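PDB 5UUJ: AlkZ from Streptomyces sahachiroi, which belongs to the AlkZ-like family of DNA glycosylases, mixed helix and strand proteins of the helix-turn-helix clan. Local coordinates for residues 28-33 / 71-76; 42-47 / 285-290; 50-55 / 61-66. All coordinates share one frame; numbering follows the deposited sequence.

Contact 1: residues 28-33 / 71-76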
# COMPACT_ATOMS: atom_id res chain seq x y z
N PRO A 28 3.83 -5.99 -16.72
CA PRO A 28 3.45 -4.60 -16.45
C PRO A 28 4.65 -3.77 -16.00
O PRO A 28 5.59 -4.31 -15.41
CB PRO A 28 2.42 -4.73 -15.33
CG PRO A 28 2.81 -5.98 -14.62
CD PRO A 28 3.34 -6.91 -15.67
N SER A 29 4.62 -2.48 -16.29
CA SER A 29 5.62 -1.56 -15.77
C SER A 29 5.44 -1.42 -14.27
O SER A 29 4.42 -1.84 -13.72
CB SER A 29 5.51 -0.20 -16.45
OG SER A 29 4.32 0.46 -16.06
N ALA A 30 6.43 -0.84 -13.59
CA ALA A 30 6.32 -0.60 -12.16
C ALA A 30 5.14 0.33 -11.88
O ALA A 30 4.44 0.18 -10.87
CB ALA A 30 7.61 -0.01 -11.61
N SER A 31 4.92 1.30 -12.77
CA SER A 31 3.79 2.23 -12.63
C SER A 31 2.46 1.50 -12.78
O SER A 31 1.50 1.81 -12.07
CB SER A 31 3.89 3.35 -13.66
OG SER A 31 4.97 4.22 -13.36
N ASP A 32 2.40 0.54 -13.70
CA ASP A 32 1.19 -0.27 -13.88
C ASP A 32 0.85 -1.04 -12.61
O ASP A 32 -0.31 -1.11 -12.21
CB ASP A 32 1.36 -1.25 -15.05
CG ASP A 32 1.39 -0.56 -16.40
OD1 ASP A 32 0.88 0.57 -16.51
OD2 ASP A 32 1.91 -1.17 -17.36
N VAL A 33 1.87 -1.63 -11.98
CA VAL A 33 1.66 -2.41 -10.77
C VAL A 33 1.23 -1.51 -9.60
O VAL A 33 0.23 -1.78 -8.93
CB VAL A 33 2.94 -3.18 -10.37
CG1 VAL A 33 2.77 -3.87 -9.02
CG2 VAL A 33 3.28 -4.20 -11.44
N LEU A 71 10.62 10.00 -12.46
CA LEU A 71 9.51 10.70 -11.82
C LEU A 71 8.14 10.24 -12.30
O LEU A 71 7.19 11.03 -12.32
CB LEU A 71 9.65 12.21 -12.04
CG LEU A 71 10.99 12.82 -11.61
CD1 LEU A 71 11.07 14.29 -12.00
CD2 LEU A 71 11.22 12.66 -10.11
N SER A 72 8.03 8.97 -12.68
CA SER A 72 6.72 8.39 -12.98
C SER A 72 6.15 7.72 -11.73
O SER A 72 5.01 7.25 -11.74
CB SER A 72 6.82 7.39 -14.15
OG SER A 72 7.78 6.38 -13.90
N LEU A 73 6.94 7.69 -10.66
CA LEU A 73 6.48 7.21 -9.36
C LEU A 73 6.89 8.19 -8.27
O LEU A 73 7.95 8.81 -8.36
CB LEU A 73 7.04 5.82 -9.05
CG LEU A 73 6.42 4.64 -9.80
CD1 LEU A 73 7.14 3.36 -9.43
CD2 LEU A 73 4.94 4.51 -9.50
N MSE A 74 6.06 8.32 -7.24
CA MSE A 74 6.37 9.16 -6.10
C MSE A 74 6.38 8.34 -4.82
O MSE A 74 5.76 7.27 -4.75
CB MSE A 74 5.38 10.32 -5.98
CG MSE A 74 4.12 10.03 -5.18
SE MSE A 74 2.85 11.51 -5.19
CE MSE A 74 3.79 12.77 -4.02
N LYS A 75 7.10 8.82 -3.82
CA LYS A 75 7.10 8.22 -2.49
C LYS A 75 6.57 9.23 -1.49
O LYS A 75 7.10 10.34 -1.37
CB LYS A 75 8.50 7.75 -2.09
CG LYS A 75 9.06 6.66 -2.99
CD LYS A 75 10.53 6.38 -2.69
CE LYS A 75 10.71 5.82 -1.29
NZ LYS A 75 12.12 5.40 -1.04
N THR A 76 5.51 8.86 -0.78
CA THR A 76 4.93 9.72 0.23
C THR A 76 4.07 8.91 1.19
O THR A 76 3.85 7.72 0.98
CB THR A 76 4.09 10.85 -0.41
OG1 THR A 76 3.77 11.84 0.58
CG2 THR A 76 2.80 10.30 -1.03
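Two serine hydroxyls face each other over this small contact, S31 OG lying 3.6 Å from S72 OG, yet each is tied to an acidic side chain next door: S31 OG bonds E67 OE1, and S72 OG bonds D70 OD1 as well as the E67 carbonyl. S31 OG also lies 3.4 Å from S72 O. With OG set anti to the carbonyl carbon (chi1 -69°), S31 holds its hydroxyl on the side of L73, whose CG sits 3.9 Å from S31 OG. The apolar half of the contact is A30 CB against the tip of L73, CB to CD1 4.0 Å. Helix 30-36 thereby starts beside the turn that joins helix 62-69 to strand 74-77, an edge strand of the three-stranded antiparallel sheet. That turn is a Schellman motif with L71, at positive phi, as the C-prime residue. The start of helix 30-36 is closed by a capping box: D32 N donates to S29 OG (3.0 Å), and S29 N donates to D32 OD2 (3.2 Å), meeting it from above the carboxylate plane, 40° out. E67 grips the same helix start through its other oxygen, OE2, which accepts from A30 N.

Contact 2: residues 42-47 / 285-290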
# COMPACT_ATOMS: atom_id res chain seq x y z
N ALA A 42 6.22 0.95 1.06
CA ALA A 42 7.61 1.14 0.67
C ALA A 42 8.49 1.61 1.82
O ALA A 42 9.51 2.25 1.59
CB ALA A 42 7.68 2.14 -0.48
N GLN A 43 8.10 1.29 3.05
CA GLN A 43 8.91 1.67 4.20
C GLN A 43 10.22 0.89 4.18
O GLN A 43 11.29 1.43 4.49
CB GLN A 43 8.16 1.43 5.51
CG GLN A 43 8.93 1.89 6.74
CD GLN A 43 9.38 3.34 6.65
OE1 GLN A 43 8.56 4.25 6.54
NE2 GLN A 43 10.69 3.55 6.70
N VAL A 44 10.13 -0.38 3.81
CA VAL A 44 11.30 -1.20 3.52
C VAL A 44 11.44 -1.27 2.00
O VAL A 44 10.66 -1.95 1.33
CB VAL A 44 11.19 -2.61 4.12
CG1 VAL A 44 12.47 -3.40 3.87
CG2 VAL A 44 10.89 -2.53 5.61
N TRP A 45 12.42 -0.55 1.46
CA TRP A 45 12.51 -0.36 0.02
C TRP A 45 12.73 -1.66 -0.74
O TRP A 45 12.10 -1.89 -1.77
CB TRP A 45 13.64 0.62 -0.32
CG TRP A 45 13.68 0.94 -1.77
CD1 TRP A 45 14.68 0.64 -2.65
CD2 TRP A 45 12.67 1.61 -2.53
NE1 TRP A 45 14.36 1.09 -3.91
CE2 TRP A 45 13.13 1.68 -3.86
CE3 TRP A 45 11.42 2.15 -2.22
CZ2 TRP A 45 12.38 2.28 -4.88
CZ3 TRP A 45 10.68 2.74 -3.22
CH2 TRP A 45 11.16 2.81 -4.54
N SER A 46 13.60 -2.52 -0.22
CA SER A 46 13.92 -3.78 -0.88
C SER A 46 12.67 -4.64 -1.03
O SER A 46 12.54 -5.40 -2.00
CB SER A 46 15.00 -4.54 -0.10
OG SER A 46 14.59 -4.79 1.24
N VAL A 47 11.75 -4.52 -0.08
CA VAL A 47 10.50 -5.27 -0.12
C VAL A 47 9.56 -4.72 -1.19
O VAL A 47 8.86 -5.48 -1.86
CB VAL A 47 9.82 -5.24 1.26
CG1 VAL A 47 8.40 -5.78 1.19
CG2 VAL A 47 10.64 -6.06 2.26
N GLY A 285 6.51 -11.67 -1.42
CA GLY A 285 7.43 -11.02 -0.50
C GLY A 285 6.71 -10.48 0.72
O GLY A 285 5.49 -10.61 0.83
N GLY A 286 7.46 -9.89 1.64
CA GLY A 286 6.88 -9.31 2.83
C GLY A 286 6.00 -8.12 2.50
O GLY A 286 6.13 -7.53 1.44
N PHE A 287 5.10 -7.78 3.42
CA PHE A 287 4.26 -6.59 3.29
C PHE A 287 3.55 -6.54 1.93
O PHE A 287 3.40 -5.46 1.36
CB PHE A 287 5.09 -5.31 3.46
CG PHE A 287 5.73 -5.18 4.82
CD1 PHE A 287 5.04 -4.59 5.86
CD2 PHE A 287 7.03 -5.62 5.04
CE1 PHE A 287 5.63 -4.45 7.11
CE2 PHE A 287 7.62 -5.48 6.28
CZ PHE A 287 6.92 -4.89 7.32
N ASP A 288 3.12 -7.68 1.42
CA ASP A 288 2.56 -7.70 0.08
C ASP A 288 1.11 -7.24 0.06
O ASP A 288 0.32 -7.57 0.94
CB ASP A 288 2.65 -9.09 -0.54
CG ASP A 288 2.36 -9.08 -2.03
OD1 ASP A 288 3.26 -8.71 -2.81
OD2 ASP A 288 1.22 -9.41 -2.43
N GLN A 289 0.77 -6.47 -0.98
CA GLN A 289 -0.56 -5.91 -1.14
C GLN A 289 -1.66 -6.97 -1.23
O GLN A 289 -2.81 -6.69 -0.89
CB GLN A 289 -0.60 -5.02 -2.38
CG GLN A 289 0.14 -3.70 -2.22
CD GLN A 289 -0.47 -2.81 -1.15
OE1 GLN A 289 -1.54 -2.22 -1.35
NE2 GLN A 289 0.20 -2.70 -0.02
N TYR A 290 -1.32 -8.17 -1.69
CA TYR A 290 -2.31 -9.24 -1.74
C TYR A 290 -2.88 -9.48 -0.35
O TYR A 290 -4.06 -9.80 -0.19
CB TYR A 290 -1.72 -10.54 -2.29
CG TYR A 290 -2.73 -11.66 -2.35
CD1 TYR A 290 -3.66 -11.74 -3.38
CD2 TYR A 290 -2.80 -12.62 -1.34
CE1 TYR A 290 -4.60 -12.74 -3.42
CE2 TYR A 290 -3.74 -13.62 -1.37
CZ TYR A 290 -4.64 -13.69 -2.42
OH TYR A 290 -5.58 -14.69 -2.46
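Apolar packing carries this contact, and V47 and F287 are its main side chains. V47 CG1, anti to its own backbone N (chi1 169°), points across to the 285-290 segment and lies 4.0 Å from F287 CB, at the edge of the ring and near its plane. The exact seat of this methyl is doubtful, because the model crowds it against the G286 carbonyl. V44, the N-cap residue of helix 45-53, adds a looser touch, its CG2 standing obliquely to the ring at 4.5 Å from F287 CE2. Backbone takes part through G286, which brings the 285-290 chain beside V47; the CA atoms of V47 and G286 are 6.2 Å apart. Polar bonds lie to one side of this packing. G286 O accepts from N51 ND2, one turn further along helix 45-53, while D288 caps helix 289-292 by taking Y290 N on OD2 (2.9 Å), the donor lying 44° out of the carboxylate plane. D288 OD1 forms a salt bridge with R55. The start of helix 45-53 is thus joined to the loop between strand 281-284 and helix 289-292, with 237 residues between the segments. Where V47 and F287 meet, the chemistry implies dispersion and partial shielding of carbon from water, with directional bonding left to N51, D288 and R55.

Contact 3: residues 50-55 / 61-66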
# COMPACT_ATOMS: atom_id res chain seq x y z
N LEU A 50 10.73 -5.92 -4.59
CA LEU A 50 10.45 -7.34 -4.78
C LEU A 50 9.00 -7.57 -5.20
O LEU A 50 8.72 -8.35 -6.10
CB LEU A 50 10.76 -8.13 -3.51
CG LEU A 50 10.53 -9.64 -3.56
CD1 LEU A 50 11.49 -10.29 -4.55
CD2 LEU A 50 10.68 -10.25 -2.18
N ASN A 51 8.07 -6.87 -4.54
CA ASN A 51 6.65 -7.09 -4.78
C ASN A 51 6.20 -6.63 -6.16
O ASN A 51 5.25 -7.17 -6.72
CB ASN A 51 5.83 -6.40 -3.70
CG ASN A 51 6.00 -7.05 -2.33
OD1 ASN A 51 6.36 -8.23 -2.23
ND2 ASN A 51 5.74 -6.29 -1.28
N VAL A 52 6.90 -5.65 -6.72
CA VAL A 52 6.67 -5.26 -8.10
C VAL A 52 7.29 -6.30 -9.03
O VAL A 52 6.66 -6.75 -9.99
CB VAL A 52 7.25 -3.86 -8.40
CG1 VAL A 52 7.15 -3.52 -9.88
CG2 VAL A 52 6.53 -2.81 -7.58
N ALA A 53 8.53 -6.69 -8.74
CA ALA A 53 9.27 -7.60 -9.61
C ALA A 53 8.61 -8.97 -9.70
O ALA A 53 8.62 -9.60 -10.76
CB ALA A 53 10.70 -7.76 -9.11
N LEU A 54 8.03 -9.44 -8.60
CA LEU A 54 7.36 -10.73 -8.59
C LEU A 54 6.11 -10.71 -9.46
O LEU A 54 5.62 -11.76 -9.87
CB LEU A 54 7.00 -11.13 -7.16
CG LEU A 54 8.16 -11.53 -6.23
CD1 LEU A 54 7.66 -11.69 -4.81
CD2 LEU A 54 8.82 -12.81 -6.70
N ARG A 55 5.60 -9.52 -9.75
CA ARG A 55 4.40 -9.37 -10.57
C ARG A 55 4.74 -9.16 -12.05
O ARG A 55 3.91 -8.71 -12.84
CB ARG A 55 3.55 -8.22 -10.03
CG ARG A 55 2.80 -8.61 -8.77
CD ARG A 55 2.06 -7.43 -8.17
NE ARG A 55 1.05 -7.87 -7.21
CZ ARG A 55 1.31 -8.22 -5.95
NH1 ARG A 55 2.55 -8.19 -5.49
NH2 ARG A 55 0.32 -8.60 -5.16
N ARG A 61 13.45 -5.90 -11.07
CA ARG A 61 13.33 -5.16 -9.82
C ARG A 61 13.86 -3.74 -9.93
O ARG A 61 13.45 -2.86 -9.17
CB ARG A 61 14.04 -5.91 -8.68
CG ARG A 61 15.57 -5.88 -8.72
CD ARG A 61 16.19 -6.60 -7.51
NE ARG A 61 15.97 -5.89 -6.24
CZ ARG A 61 15.25 -6.34 -5.21
NH1 ARG A 61 14.65 -7.52 -5.25
NH2 ARG A 61 15.13 -5.60 -4.12
N GLU A 62 14.75 -3.49 -10.89
CA GLU A 62 15.28 -2.15 -11.08
C GLU A 62 14.27 -1.22 -11.74
O GLU A 62 14.47 -0.01 -11.80
CB GLU A 62 16.57 -2.18 -11.90
CG GLU A 62 17.77 -2.77 -11.16
CD GLU A 62 18.07 -2.05 -9.85
OE1 GLU A 62 18.03 -0.80 -9.82
OE2 GLU A 62 18.35 -2.74 -8.85
N SER A 63 13.17 -1.79 -12.24
CA SER A 63 12.15 -0.98 -12.90
C SER A 63 11.57 0.05 -11.93
O SER A 63 11.19 1.15 -12.33
CB SER A 63 11.03 -1.87 -13.47
OG SER A 63 10.31 -2.55 -12.45
N VAL A 64 11.54 -0.30 -10.65
CA VAL A 64 11.02 0.62 -9.63
C VAL A 64 11.95 1.82 -9.49
O VAL A 64 11.51 2.96 -9.59
CB VAL A 64 10.86 -0.08 -8.27
CG1 VAL A 64 10.20 0.86 -7.26
CG2 VAL A 64 10.03 -1.35 -8.41
N ASN A 65 13.23 1.56 -9.27
CA ASN A 65 14.23 2.63 -9.16
C ASN A 65 14.27 3.51 -10.40
O ASN A 65 14.42 4.73 -10.29
CB ASN A 65 15.62 2.04 -8.91
CG ASN A 65 15.80 1.56 -7.48
OD1 ASN A 65 15.15 2.03 -6.55
ND2 ASN A 65 16.71 0.60 -7.29
N ARG A 66 14.13 2.91 -11.59
CA ARG A 66 14.17 3.69 -12.83
C ARG A 66 12.96 4.61 -12.94
O ARG A 66 13.09 5.77 -13.35
CB ARG A 66 14.24 2.77 -14.06
CG ARG A 66 15.54 1.99 -14.21
CD ARG A 66 15.68 1.39 -15.60
NE ARG A 66 14.47 0.68 -16.03
CZ ARG A 66 14.26 -0.62 -15.87
NH1 ARG A 66 15.16 -1.39 -15.28
NH2 ARG A 66 13.12 -1.16 -16.30
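V52 and V64 share one side-chain setting, CG1 anti to the backbone N (chi1 174° and -175°), which in each leaves CG2 anti to the carbonyl carbon. In V64 this aims CG2 at the neighbouring helix, where it reaches V52 CB at 3.7 Å and lies 3.9 Å from both V52 methyls, CG1 and CG2. The V64 methyl therefore rests against the whole branch point of V52, and the two side chains cross obliquely. Beside them, V52 CG1 stands 4.2 Å from S63 OG, a hydroxyl that is hydrogen-bonded to the D60 carbonyl. Nearer the connection between the helices, A53 CB meets R61 at its base, 3.8 Å from R61 CB, and the CA atoms of A53 and R61 are only 4.7 Å apart. The unit is a pair of consecutive helices joined by a short connection, the start of helix 62-69 set steeply across the end of helix 45-53, in the AlkZ-like part of the chain. A30 of helix 30-36 covers V52 and S63, whereas A364 of helix 351-365 lies against L50 and A53. R61 bends at chi3 (-68°) and brings its guanidinium alongside L50, NH1 approaching L50 CD1 at 4.3 Å. Its charge is met by E49, which forms a salt bridge with NH2, while NH1 bonds the A364 carbonyl and so also ties this helix pair to helix 351-365. At the other side of helix 45-53, R55 turns back on its own segment, NH1 donating to N51 O (3.1 Å) in the guanidinium plane. Its NE bonds Q20 O, so bonds from two nitrogens fix the rotation of this buried guanidinium. On helix 62-69, N65 ND2 donates to E62 OE1 at 3.2 Å.

The three contacts cluster in one region of the fold. The centres of contacts 1 and 2 are about 14 Å apart, those of contacts 2 and 3 about 11 Å, and those of contacts 1 and 3 about 9 Å. Contacts 2 and 3 both use helix 45-53, at its start and its end. Along the sequence, contact 3 falls wholly between the segments of contact 1 and also between those of contact 2, while contacts 1 and 2 alternate. Helix 62-69 of contact 3 leads straight into strand 74-77 of contact 1. Direct ties include R55 with D288, W45 with N65, and K75 over W45. The early helices thus form one packed group, to which the distant 285-290 segment is joined.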